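Local structure of acyl-coenzyme A oxidase acox-1.2 (Caenorhabditis elegans, 5K3J) at residues Val290-Gln295 / Thr430-Asn435; Lys389-His394 / Leu533-Ala538. The protein catalyses the FAD-dependent first step of peroxisomal beta-oxidation, desaturating the five-carbon omega side chains of ascaroside-CoA pheromone precursors with oxygen as electron acceptor. All coordinates share one frame; numbering follows the deposited sequence.

Contact 1: Val290-Gln295 / Thr430-Asn435; sequences VKIRSQ and TYAGEN. Unlike the reference sequence in segment 430-435: Ala432 (reference Glu). With 6QA (~{S}-[2-[3-[[(2~{R})-4-[[[(2~{R},3~{S},4~{R},5~{R})-5-(6-aminopurin-9-yl)-4-oxidanyl-3-phosphonooxy-oxolan-2-yl]methoxy-oxidanyl-phosphoryl]oxy-oxidanyl-phosphoryl]oxy-3,3-dimethyl-2-oxidanyl-butanoyl]amino]propanoylamino]ethyl] 5-[(2~{R},3~{R},5~{R},6~{S})-6-methyl-3,5-bis(oxidanyl)oxan-2-yl]oxypentanethioate), chain E.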
ATOM      1  N   VAL A 290     -21.407  -8.353  10.913  1.00 37.07           N
ATOM      2  CA  VAL A 290     -21.112  -9.702  10.446  1.00 33.40           C
ATOM      3  C   VAL A 290     -21.517  -9.880   8.985  1.00 30.43           C
ATOM      4  O   VAL A 290     -20.892 -10.645   8.254  1.00 27.34           O
ATOM      5  CB  VAL A 290     -21.812 -10.761  11.339  1.00 32.84           C
ATOM      6  CG1 VAL A 290     -21.626 -12.174  10.789  1.00 29.99           C
ATOM      7  CG2 VAL A 290     -21.280 -10.675  12.758  1.00 30.19           C
ATOM      8  N   LYS A 291     -22.544  -9.157   8.549  1.00 37.32           N
ATOM      9  CA  LYS A 291     -22.943  -9.222   7.147  1.00 40.98           C
ATOM     10  C   LYS A 291     -21.812  -8.717   6.258  1.00 41.98           C
ATOM     11  O   LYS A 291     -21.491  -9.330   5.237  1.00 40.38           O
ATOM     12  CB  LYS A 291     -24.211  -8.413   6.879  1.00 40.65           C
ATOM     13  CG  LYS A 291     -24.718  -8.592   5.457  1.00 40.29           C
ATOM     14  CD  LYS A 291     -25.764  -7.565   5.092  1.00 43.82           C
ATOM     15  CE  LYS A 291     -25.443  -6.926   3.750  1.00 51.79           C
ATOM     16  NZ  LYS A 291     -25.215  -7.940   2.679  1.00 55.89           N
ATOM     17  N   ILE A 292     -21.208  -7.602   6.659  1.00 42.45           N
ATOM     18  CA  ILE A 292     -20.084  -7.025   5.931  1.00 37.57           C
ATOM     19  C   ILE A 292     -18.898  -7.983   5.907  1.00 36.47           C
ATOM     20  O   ILE A 292     -18.380  -8.306   4.840  1.00 38.04           O
ATOM     21  CB  ILE A 292     -19.632  -5.685   6.545  1.00 38.54           C
ATOM     22  CG1 ILE A 292     -20.758  -4.650   6.472  1.00 41.64           C
ATOM     23  CG2 ILE A 292     -18.376  -5.178   5.846  1.00 39.94           C
ATOM     24  CD1 ILE A 292     -21.249  -4.372   5.067  1.00 44.34           C
ATOM     25  N   ARG A 293     -18.486  -8.438   7.090  1.00 31.80           N
ATOM     26  CA  ARG A 293     -17.337  -9.333   7.234  1.00 31.75           C
ATOM     27  C   ARG A 293     -17.495 -10.620   6.434  1.00 35.20           C
ATOM     28  O   ARG A 293     -16.545 -11.098   5.812  1.00 38.65           O
ATOM     29  CB  ARG A 293     -17.110  -9.678   8.707  1.00 28.21           C
ATOM     30  CG  ARG A 293     -16.631  -8.523   9.569  1.00 28.47           C
ATOM     31  CD  ARG A 293     -16.658  -8.909  11.042  1.00 29.74           C
ATOM     32  NE  ARG A 293     -16.237  -7.814  11.907  1.00 29.24           N
ATOM     33  CZ  ARG A 293     -16.670  -7.633  13.150  1.00 27.62           C
ATOM     34  NH1 ARG A 293     -17.549  -8.471  13.682  1.00 30.32           N
ATOM     35  NH2 ARG A 293     -16.227  -6.608  13.860  1.00 28.25           N
ATOM     36  N   SER A 294     -18.696 -11.186   6.468  1.00 39.92           N
ATOM     37  CA  SER A 294     -18.998 -12.376   5.686  1.00 46.75           C
ATOM     38  C   SER A 294     -18.878 -12.082   4.194  1.00 48.45           C
ATOM     39  O   SER A 294     -18.475 -12.940   3.409  1.00 47.59           O
ATOM     40  CB  SER A 294     -20.405 -12.891   6.012  1.00 44.08           C
ATOM     41  OG  SER A 294     -21.385 -11.895   5.766  1.00 41.93           O
ATOM     42  N   GLN A 295     -19.202 -10.851   3.817  1.00 54.30           N
ATOM     43  CA  GLN A 295     -19.311 -10.477   2.413  1.00 52.13           C
ATOM     44  C   GLN A 295     -17.978 -10.095   1.759  1.00 50.77           C
ATOM     45  O   GLN A 295     -17.815 -10.251   0.551  1.00 52.73           O
ATOM     46  CB  GLN A 295     -20.323  -9.328   2.281  1.00 56.91           C
ATOM     47  CG  GLN A 295     -20.476  -8.739   0.892  1.00 63.77           C
ATOM     48  CD  GLN A 295     -19.741  -7.421   0.740  1.00 68.88           C
ATOM     49  OE1 GLN A 295     -18.931  -7.049   1.589  1.00 68.55           O
ATOM     50  NE2 GLN A 295     -20.029  -6.704  -0.341  1.00 67.52           N
ATOM     51  N   THR A 430      -9.151  -2.120   8.018  1.00 24.96           N
ATOM     52  CA  THR A 430      -9.439  -1.227   9.132  1.00 24.50           C
ATOM     53  C   THR A 430     -10.930  -1.189   9.455  1.00 24.10           C
ATOM     54  O   THR A 430     -11.327  -1.492  10.579  1.00 29.29           O
ATOM     55  CB  THR A 430      -8.946   0.205   8.847  1.00 26.16           C
ATOM     56  OG1 THR A 430      -7.514   0.216   8.772  1.00 29.72           O
ATOM     57  CG2 THR A 430      -9.402   1.150   9.949  1.00 26.74           C
ATOM     58  N   TYR A 431     -11.756  -0.824   8.476  1.00 20.34           N
ATOM     59  CA  TYR A 431     -13.197  -0.765   8.710  1.00 21.49           C
ATOM     60  C   TYR A 431     -13.722  -2.170   8.972  1.00 21.95           C
ATOM     61  O   TYR A 431     -13.034  -3.149   8.688  1.00 22.40           O
ATOM     62  CB  TYR A 431     -13.944  -0.101   7.533  1.00 21.74           C
ATOM     63  CG  TYR A 431     -13.902  -0.825   6.191  1.00 22.63           C
ATOM     64  CD1 TYR A 431     -14.423  -2.109   6.039  1.00 23.01           C
ATOM     65  CD2 TYR A 431     -13.393  -0.196   5.064  1.00 22.62           C
ATOM     66  CE1 TYR A 431     -14.399  -2.757   4.818  1.00 25.10           C
ATOM     67  CE2 TYR A 431     -13.365  -0.838   3.835  1.00 23.78           C
ATOM     68  CZ  TYR A 431     -13.872  -2.116   3.717  1.00 26.03           C
ATOM     69  OH  TYR A 431     -13.848  -2.758   2.498  1.00 31.24           O
ATOM     70  N   ALA A 432     -14.942  -2.256   9.494  1.00 27.89           N
ATOM     71  CA  ALA A 432     -15.565  -3.534   9.834  1.00 29.78           C
ATOM     72  C   ALA A 432     -14.672  -4.366  10.755  1.00 30.56           C
ATOM     73  O   ALA A 432     -14.680  -5.596  10.705  1.00 27.95           O
ATOM     74  CB  ALA A 432     -15.906  -4.317   8.570  1.00 31.64           C
ATOM     75  N   GLY A 433     -13.912  -3.680  11.604  1.00 26.21           N
ATOM     76  CA  GLY A 433     -13.045  -4.331  12.569  1.00 27.30           C
ATOM     77  C   GLY A 433     -11.573  -4.216  12.220  1.00 28.92           C
ATOM     78  O   GLY A 433     -11.144  -4.680  11.165  1.00 29.36           O
ATOM     79  N   GLU A 434     -10.802  -3.591  13.104  1.00 30.34           N
ATOM     80  CA  GLU A 434      -9.352  -3.516  12.944  1.00 31.06           C
ATOM     81  C   GLU A 434      -8.777  -4.932  12.854  1.00 32.73           C
ATOM     82  O   GLU A 434      -9.102  -5.788  13.677  1.00 34.87           O
ATOM     83  CB  GLU A 434      -8.724  -2.737  14.108  1.00 29.85           C
ATOM     84  CG  GLU A 434      -7.429  -2.008  13.768  1.00 29.53           C
ATOM     85  CD  GLU A 434      -6.288  -2.951  13.434  1.00 29.55           C
ATOM     86  OE1 GLU A 434      -6.004  -3.851  14.253  1.00 29.36           O
ATOM     87  OE2 GLU A 434      -5.683  -2.799  12.350  1.00 30.43           O
ATOM     88  N   ASN A 435      -7.927  -5.166  11.854  1.00 25.38           N
ATOM     89  CA  ASN A 435      -7.447  -6.508  11.511  1.00 25.29           C
ATOM     90  C   ASN A 435      -6.813  -7.282  12.665  1.00 26.95           C
ATOM     91  O   ASN A 435      -7.104  -8.464  12.853  1.00 27.95           O
ATOM     92  CB  ASN A 435      -6.449  -6.428  10.348  1.00 22.70           C
ATOM     93  CG  ASN A 435      -7.116  -6.614   8.998  1.00 22.94           C
ATOM     94  OD1 ASN A 435      -6.454  -6.934   8.011  1.00 21.83           O
ATOM     95  ND2 ASN A 435      -8.429  -6.407   8.945  1.00 22.40           N
TER
HETATM   96  P26 6QA E 703     -17.374  -5.744  22.848  1.00 90.58           P
HETATM   97  P29 6QA E 703     -17.476  -7.755  25.096  1.00 86.58           P
HETATM   98  P50 6QA E 703     -15.006 -14.307  24.648  1.00112.46           P
HETATM   99  O01 6QA E 703     -16.479  -2.531   1.452  1.00 50.87           O
HETATM  100  C02 6QA E 703     -17.654  -2.390   2.282  1.00 45.64           C
HETATM  101  C03 6QA E 703     -17.437  -1.018   2.941  1.00 45.10           C
HETATM  102  O04 6QA E 703     -18.283  -0.820   3.979  1.00 44.72           O
HETATM  103  C05 6QA E 703     -17.937  -1.444   5.174  1.00 47.76           C
HETATM  104  C06 6QA E 703     -17.771  -0.341   6.256  1.00 47.56           C
HETATM  105  C07 6QA E 703     -18.187  -0.953   7.614  1.00 48.76           C
HETATM  106  C08 6QA E 703     -18.613   0.175   8.551  1.00 49.84           C
HETATM  107  C09 6QA E 703     -17.797   0.182   9.776  1.00 49.74           C
HETATM  108  S10 6QA E 703     -18.807   0.208  11.346  1.00 51.99           S
HETATM  109  C11 6QA E 703     -18.357  -1.087  12.534  1.00 46.57           C
HETATM  110  C12 6QA E 703     -17.030  -1.751  12.309  1.00 43.07           C
HETATM  111  N13 6QA E 703     -16.328  -1.734  13.537  1.00 45.35           N
HETATM  112  C14 6QA E 703     -15.978  -2.960  14.226  1.00 49.09           C
HETATM  113  C15 6QA E 703     -15.184  -2.904  15.580  1.00 54.71           C
HETATM  114  C16 6QA E 703     -16.046  -3.640  16.660  1.00 59.95           C
HETATM  115  N17 6QA E 703     -15.229  -4.566  17.468  1.00 65.17           N
HETATM  116  C18 6QA E 703     -15.721  -4.920  18.806  1.00 73.70           C
HETATM  117  C19 6QA E 703     -14.901  -5.878  19.667  1.00 80.37           C
HETATM  118  O20 6QA E 703     -13.667  -6.132  19.033  1.00 82.15           O
HETATM  119  C21 6QA E 703     -15.646  -7.224  19.895  1.00 83.77           C
HETATM  120  C22 6QA E 703     -14.707  -7.989  20.927  1.00 85.34           C
HETATM  121  C23 6QA E 703     -15.816  -7.956  18.523  1.00 78.42           C
HETATM  122  C24 6QA E 703     -17.032  -7.113  20.522  1.00 86.07           C
HETATM  123  O25 6QA E 703     -16.977  -7.098  21.963  1.00 84.07           O
HETATM  124  O27 6QA E 703     -16.441  -4.555  22.575  1.00 84.95           O
HETATM  125  O28 6QA E 703     -17.271  -6.219  24.483  1.00 95.15           O
HETATM  126  O30 6QA E 703     -18.801  -7.758  25.865  1.00 79.34           O
HETATM  127  O31 6QA E 703     -17.440  -8.866  23.835  1.00 91.89           O
HETATM  128  C32 6QA E 703     -16.555  -9.921  23.815  1.00 89.34           C
HETATM  129  C33 6QA E 703     -17.376 -11.226  24.188  1.00 92.10           C
HETATM  130  O34 6QA E 703     -18.507 -11.238  23.595  1.00 92.25           O
HETATM  131  C35 6QA E 703     -18.552 -12.455  22.517  1.00 88.92           C
HETATM  132  N36 6QA E 703     -18.909 -11.903  21.200  1.00 85.42           N
HETATM  133  C37 6QA E 703     -18.409 -10.792  20.652  1.00 89.93           C
HETATM  134  N38 6QA E 703     -18.949 -10.561  19.455  1.00 81.66           N
HETATM  135  C39 6QA E 703     -19.845 -11.560  19.208  1.00 81.50           C
HETATM  136  C40 6QA E 703     -19.831 -12.411  20.314  1.00 84.99           C
HETATM  137  N41 6QA E 703     -20.648 -13.499  20.326  1.00 86.01           N
HETATM  138  C42 6QA E 703     -21.445 -13.745  19.286  1.00 85.72           C
HETATM  139  N43 6QA E 703     -21.490 -12.943  18.202  1.00 81.54           N
HETATM  140  C44 6QA E 703     -20.720 -11.857  18.124  1.00 81.58           C
HETATM  141  N45 6QA E 703     -20.770 -10.985  16.946  1.00 77.48           N
HETATM  142  C46 6QA E 703     -17.390 -13.034  22.519  1.00 91.30           C
HETATM  143  O47 6QA E 703     -17.543 -14.511  22.731  1.00 96.43           O
HETATM  144  C48 6QA E 703     -16.585 -12.442  23.672  1.00 96.39           C
HETATM  145  O49 6QA E 703     -16.401 -13.361  24.698  1.00100.31           O
HETATM  146  O51 6QA E 703     -14.150 -13.970  25.833  1.00 94.74           O
HETATM  147  O52 6QA E 703     -14.233 -14.033  23.347  1.00101.91           O
HETATM  148  O53 6QA E 703     -15.389 -15.762  24.659  1.00 99.62           O
HETATM  149  O54 6QA E 703     -16.344  -8.064  26.043  1.00 84.32           O
HETATM  150  O55 6QA E 703     -18.804  -5.333  22.549  1.00 93.63           O
HETATM  151  O56 6QA E 703     -16.740  -4.448  19.216  1.00 68.79           O
HETATM  152  O57 6QA E 703     -16.284  -4.021  13.795  1.00 52.24           O
HETATM  153  O58 6QA E 703     -16.578   0.192   9.658  1.00 46.08           O
HETATM  154  O59 6QA E 703     -17.655   0.060   1.991  1.00 41.16           O
HETATM  155  C60 6QA E 703     -18.954   0.009   1.391  1.00 40.44           C
HETATM  156  C61 6QA E 703     -18.992   1.249   0.528  1.00 39.77           C
HETATM  157  C62 6QA E 703     -19.157  -1.328   0.630  1.00 44.63           C
HETATM  158  C63 6QA E 703     -18.890  -2.495   1.482  1.00 44.83           C
HETATM  159  O64 6QA E 703     -20.551  -1.408   0.166  1.00 49.78           O
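The acyl-CoA site of this acyl-CoA oxidase lies where Ile292 and Arg293 of helix 287-315 meet Ala432 and Gly433 in the loop before helix 435-450. Ala432 replaces the glutamate of the reference sequence, predicted to be the catalytic proton acceptor, so the bound ascaroside-CoA is seen beside a methyl group instead of a carboxylate. Arg293 NE donates a nearly straight bond to Ala432 O (3.0 Å, 166° at the hydrogen). The oxygen sits in the guanidinium plane, while the donor stands above the plane of the carbonyl. With CG anti to the carbonyl carbon and the chain extended from CG to NE, the guanidinium passes beside the loop, and its NH2 comes 2.6 Å from O57, a pantetheine amide oxygen of the substrate. Gly433 CA lies at the edge of this guanidinium, near its plane. Ile292 supplies the apolar half: its CG2 branch touches Ala432 CB (3.8 Å) and lies equally near C05 of the ligand. From the same residue, Ala432 N donates to the thioester oxygen O58 of the ligand (2.9 Å, 170°), the backbone grip that acyl-CoA dehydrogenases and oxidases use to place the thioester. Tyr431 turns one ring face to the ascaroside end of the ligand, whose C03 lies 3.8 Å above the ring plane toward its rim, while Ala432 CB meets the ring edge. Glu434 caps helix 435-450, its OE1 bonded to Met436 N and to O2B of FAD, and its OE2 forms a salt bridge to Arg341 of the second subunit. At the far end of the tyrosine, Tyr431 OH lies 2.8 Å from O01 of the sugar.

Contact 2: Lys389-His394 / Leu533-Ala538; sequences KSVVAH and LFIIEA. With ATP (adenosine-5'-triphosphate), chain D.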
ATOM      1  N   LYS A 389     -11.950 -11.870   7.130  1.00 31.07           N
ATOM      2  CA  LYS A 389     -11.851 -10.527   6.564  1.00 27.89           C
ATOM      3  C   LYS A 389     -10.448  -9.954   6.757  1.00 26.59           C
ATOM      4  O   LYS A 389      -9.969  -9.186   5.931  1.00 29.40           O
ATOM      5  CB  LYS A 389     -12.903  -9.604   7.182  1.00 29.43           C
ATOM      6  CG  LYS A 389     -12.700  -9.317   8.660  1.00 28.72           C
ATOM      7  CD  LYS A 389     -12.740  -7.820   8.945  1.00 29.45           C
ATOM      8  CE  LYS A 389     -11.401  -7.150   8.656  1.00 27.22           C
ATOM      9  NZ  LYS A 389     -11.453  -5.670   8.843  1.00 27.35           N
ATOM     10  N   SER A 390      -9.793 -10.343   7.844  1.00 38.01           N
ATOM     11  CA  SER A 390      -8.464  -9.832   8.153  1.00 38.63           C
ATOM     12  C   SER A 390      -7.409 -10.383   7.196  1.00 42.39           C
ATOM     13  O   SER A 390      -6.680  -9.620   6.561  1.00 39.22           O
ATOM     14  CB  SER A 390      -8.087 -10.164   9.596  1.00 37.81           C
ATOM     15  OG  SER A 390      -8.931  -9.477  10.502  1.00 39.88           O
ATOM     16  N   VAL A 391      -7.336 -11.707   7.095  1.00 46.06           N
ATOM     17  CA  VAL A 391      -6.364 -12.361   6.221  1.00 46.15           C
ATOM     18  C   VAL A 391      -6.600 -11.995   4.759  1.00 48.41           C
ATOM     19  O   VAL A 391      -5.657 -11.685   4.028  1.00 49.37           O
ATOM     20  CB  VAL A 391      -6.404 -13.894   6.376  1.00 50.65           C
ATOM     21  CG1 VAL A 391      -5.628 -14.573   5.254  1.00 50.90           C
ATOM     22  CG2 VAL A 391      -5.846 -14.302   7.728  1.00 52.16           C
ATOM     23  N   VAL A 392      -7.863 -12.025   4.343  1.00 41.98           N
ATOM     24  CA  VAL A 392      -8.225 -11.735   2.963  1.00 45.42           C
ATOM     25  C   VAL A 392      -7.853 -10.306   2.574  1.00 46.71           C
ATOM     26  O   VAL A 392      -7.172 -10.100   1.575  1.00 52.66           O
ATOM     27  CB  VAL A 392      -9.729 -11.968   2.722  1.00 47.35           C
ATOM     28  CG1 VAL A 392     -10.188 -11.226   1.499  1.00 47.82           C
ATOM     29  CG2 VAL A 392     -10.021 -13.456   2.577  1.00 46.88           C
ATOM     30  N   ALA A 393      -8.280  -9.329   3.371  1.00 50.73           N
ATOM     31  CA  ALA A 393      -7.989  -7.924   3.082  1.00 46.47           C
ATOM     32  C   ALA A 393      -6.487  -7.647   3.079  1.00 41.38           C
ATOM     33  O   ALA A 393      -5.993  -6.848   2.277  1.00 38.89           O
ATOM     34  CB  ALA A 393      -8.685  -7.013   4.087  1.00 47.22           C
ATOM     35  N   HIS A 394      -5.768  -8.311   3.980  1.00 42.09           N
ATOM     36  CA  HIS A 394      -4.325  -8.140   4.095  1.00 45.05           C
ATOM     37  C   HIS A 394      -3.603  -8.710   2.880  1.00 48.20           C
ATOM     38  O   HIS A 394      -2.745  -8.052   2.294  1.00 49.04           O
ATOM     39  CB  HIS A 394      -3.816  -8.803   5.374  1.00 44.10           C
ATOM     40  CG  HIS A 394      -2.324  -8.862   5.478  1.00 45.11           C
ATOM     41  ND1 HIS A 394      -1.540  -7.739   5.616  1.00 46.61           N
ATOM     42  CD2 HIS A 394      -1.472  -9.916   5.468  1.00 43.66           C
ATOM     43  CE1 HIS A 394      -0.270  -8.095   5.685  1.00 44.61           C
ATOM     44  NE2 HIS A 394      -0.201  -9.410   5.597  1.00 44.30           N
ATOM     45  N   LEU A 533      -6.484 -22.298   6.008  1.00 58.71           N
ATOM     46  CA  LEU A 533      -6.954 -23.662   5.829  1.00 58.44           C
ATOM     47  C   LEU A 533      -8.357 -23.655   5.241  1.00 57.59           C
ATOM     48  O   LEU A 533      -8.653 -24.411   4.316  1.00 59.43           O
ATOM     49  CB  LEU A 533      -6.931 -24.425   7.157  1.00 60.29           C
ATOM     50  CG  LEU A 533      -7.748 -25.717   7.265  1.00 63.40           C
ATOM     51  CD1 LEU A 533      -7.325 -26.749   6.226  1.00 66.50           C
ATOM     52  CD2 LEU A 533      -7.636 -26.301   8.665  1.00 64.28           C
ATOM     53  N   PHE A 534      -9.214 -22.789   5.776  1.00 48.91           N
ATOM     54  CA  PHE A 534     -10.605 -22.718   5.338  1.00 45.86           C
ATOM     55  C   PHE A 534     -10.733 -22.256   3.891  1.00 46.45           C
ATOM     56  O   PHE A 534     -11.514 -22.819   3.125  1.00 53.28           O
ATOM     57  CB  PHE A 534     -11.405 -21.783   6.246  1.00 45.30           C
ATOM     58  CG  PHE A 534     -12.869 -21.726   5.912  1.00 44.07           C
ATOM     59  CD1 PHE A 534     -13.760 -22.615   6.488  1.00 42.16           C
ATOM     60  CD2 PHE A 534     -13.352 -20.782   5.018  1.00 44.15           C
ATOM     61  CE1 PHE A 534     -15.105 -22.568   6.178  1.00 42.52           C
ATOM     62  CE2 PHE A 534     -14.692 -20.730   4.705  1.00 45.32           C
ATOM     63  CZ  PHE A 534     -15.573 -21.626   5.288  1.00 43.57           C
ATOM     64  N   ILE A 535      -9.982 -21.218   3.536  1.00 53.12           N
ATOM     65  CA  ILE A 535      -9.981 -20.686   2.174  1.00 52.85           C
ATOM     66  C   ILE A 535      -9.667 -21.789   1.167  1.00 49.56           C
ATOM     67  O   ILE A 535     -10.288 -21.877   0.106  1.00 47.08           O
ATOM     68  CB  ILE A 535      -8.965 -19.532   2.022  1.00 50.57           C
ATOM     69  CG1 ILE A 535      -9.396 -18.334   2.871  1.00 51.55           C
ATOM     70  CG2 ILE A 535      -8.830 -19.114   0.565  1.00 48.71           C
ATOM     71  CD1 ILE A 535      -8.298 -17.320   3.111  1.00 50.81           C
ATOM     72  N   ILE A 536      -8.712 -22.643   1.524  1.00 47.27           N
ATOM     73  CA  ILE A 536      -8.315 -23.770   0.690  1.00 52.83           C
ATOM     74  C   ILE A 536      -9.445 -24.791   0.530  1.00 55.93           C
ATOM     75  O   ILE A 536      -9.764 -25.199  -0.589  1.00 49.02           O
ATOM     76  CB  ILE A 536      -7.077 -24.466   1.274  1.00 55.23           C
ATOM     77  CG1 ILE A 536      -5.874 -23.525   1.213  1.00 53.68           C
ATOM     78  CG2 ILE A 536      -6.779 -25.754   0.527  1.00 57.47           C
ATOM     79  CD1 ILE A 536      -4.614 -24.109   1.797  1.00 54.10           C
ATOM     80  N   GLU A 537     -10.044 -25.193   1.649  1.00 50.88           N
ATOM     81  CA  GLU A 537     -11.147 -26.151   1.640  1.00 51.85           C
ATOM     82  C   GLU A 537     -12.312 -25.648   0.802  1.00 56.40           C
ATOM     83  O   GLU A 537     -12.853 -26.371  -0.037  1.00 65.02           O
ATOM     84  CB  GLU A 537     -11.632 -26.431   3.063  1.00 51.09           C
ATOM     85  CG  GLU A 537     -10.579 -26.976   3.998  1.00 53.81           C
ATOM     86  CD  GLU A 537     -11.165 -27.399   5.327  1.00 53.99           C
ATOM     87  OE1 GLU A 537     -11.387 -26.518   6.184  1.00 53.84           O
ATOM     88  OE2 GLU A 537     -11.416 -28.610   5.506  1.00 53.94           O
ATOM     89  N   ALA A 538     -12.694 -24.400   1.056  1.00 42.05           N
ATOM     90  CA  ALA A 538     -13.769 -23.740   0.328  1.00 42.91           C
ATOM     91  C   ALA A 538     -13.532 -23.795  -1.177  1.00 45.98           C
ATOM     92  O   ALA A 538     -14.446 -24.083  -1.951  1.00 44.38           O
ATOM     93  CB  ALA A 538     -13.903 -22.298   0.788  1.00 43.36           C
TER
HETATM   94  PG  ATP D 702       3.486 -15.703   9.954  1.00 59.59           P
HETATM   95  O1G ATP D 702       2.786 -16.586  10.959  1.00 56.67           O
HETATM   96  O2G ATP D 702       4.818 -15.169  10.427  1.00 57.30           O
HETATM   97  O3G ATP D 702       3.492 -16.246   8.545  1.00 55.49           O
HETATM   98  PB  ATP D 702       3.025 -13.071   9.109  1.00 62.02           P
HETATM   99  O1B ATP D 702       2.138 -12.853   7.904  1.00 53.05           O
HETATM  100  O2B ATP D 702       4.525 -13.115   8.940  1.00 59.57           O
HETATM  101  O3B ATP D 702       2.535 -14.402   9.872  1.00 62.15           O
HETATM  102  PA  ATP D 702       3.643 -11.680  11.435  1.00 50.60           P
HETATM  103  O1A ATP D 702       2.905 -11.969  12.723  1.00 43.74           O
HETATM  104  O2A ATP D 702       4.950 -12.379  11.143  1.00 45.88           O
HETATM  105  O3A ATP D 702       2.646 -11.954  10.203  1.00 51.54           O
HETATM  106  O5' ATP D 702       3.881 -10.094  11.322  1.00 52.01           O
HETATM  107  C5' ATP D 702       4.408  -9.525  10.123  1.00 44.70           C
HETATM  108  C4' ATP D 702       3.674  -8.214   9.902  1.00 44.88           C
HETATM  109  O4' ATP D 702       2.500  -8.414   9.106  1.00 43.77           O
HETATM  110  C3' ATP D 702       3.237  -7.647  11.242  1.00 44.37           C
HETATM  111  O3' ATP D 702       3.742  -6.319  11.390  1.00 41.39           O
HETATM  112  C2' ATP D 702       1.724  -7.638  11.195  1.00 43.42           C
HETATM  113  O2' ATP D 702       1.186  -6.439  11.753  1.00 47.76           O
HETATM  114  C1' ATP D 702       1.387  -7.755   9.716  1.00 42.22           C
HETATM  115  N9  ATP D 702       0.143  -8.534   9.491  1.00 46.01           N
HETATM  116  C8  ATP D 702       0.039  -9.873   9.526  1.00 45.83           C
HETATM  117  N7  ATP D 702      -1.230 -10.279   9.275  1.00 48.05           N
HETATM  118  C5  ATP D 702      -1.971  -9.177   9.067  1.00 42.58           C
HETATM  119  C6  ATP D 702      -3.390  -8.889   8.755  1.00 41.20           C
HETATM  120  N6  ATP D 702      -4.298  -9.886   8.606  1.00 43.15           N
HETATM  121  N1  ATP D 702      -3.744  -7.592   8.618  1.00 40.06           N
HETATM  122  C2  ATP D 702      -2.854  -6.591   8.762  1.00 41.86           C
HETATM  123  N3  ATP D 702      -1.555  -6.780   9.047  1.00 41.09           N
HETATM  124  C4  ATP D 702      -1.061  -8.029   9.209  1.00 44.78           C
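Two helices, 379-405 and 520-543, approach at Val392 and Ile535, whose CA atoms are 9.2 Å apart, a spacing bridged by side chains alone. This is helix-helix packing between the C-alpha1 region and the C-terminal acyl-CoA oxidase region, on the flank of the ATP pocket. Ile535 does most of the reaching. Its side chain points at helix 379-405 with CD1 extended (chi2 163°), and this one methyl meets two neighbours, Val391 CG1 at 4.4 Å and Val392 CG2 at 4.3 Å. The contact is light and wholly apolar, with all three residues buried. Val391 also rests on Arg528, Thr531 and Arg532 of helix 520-543, and Ile535 on Thr355 of helix 343-363, so the small contact is part of a wider helical packing. The same stretch of helix 379-405 also serves the nucleotide, through Ser390 and His394. His394 has CG anti to its own amide nitrogen (chi1 171°), which lays the imidazole nearly parallel to the adenine, with ATP C5 3.6 Å above the plane and over the ring centre. An alanine here would remove the imidazole, and the adenine would probably lose the flat surface under it and be freer to tilt. The base is also read by Ser390 O, which accepts a weak bond from ATP N6 (3.2 Å, 139°). Further bonds to ATP come from Arg528, Tyr573, and Gln402 and His340 of the second subunit, so the nucleotide spans the dimer interface. Beside the imidazole, His394 CB itself packs on the adenine, 3.4 Å from ATP C6.

From the N terminus the chain runs through 290-295, then 389-394, then 430-435, then 533-538. Contact 1 closes a loop of 134 residues, more than half of them helical, and contact 2 one of 138; since the second opens inside the first and ends after it, the two cross. Contact 1 joins helix 287-315 to the loop before helix 435-450, and contact 2 carries helix 379-405 onward to helix 520-543. Their centres are 13 Å apart and they touch directly: Lys389 NZ probably bonds to Gly433 O, and Ser390 OG to Asn435 O. Helix 379-405 thus braces the substrate loop while lining the ATP pocket.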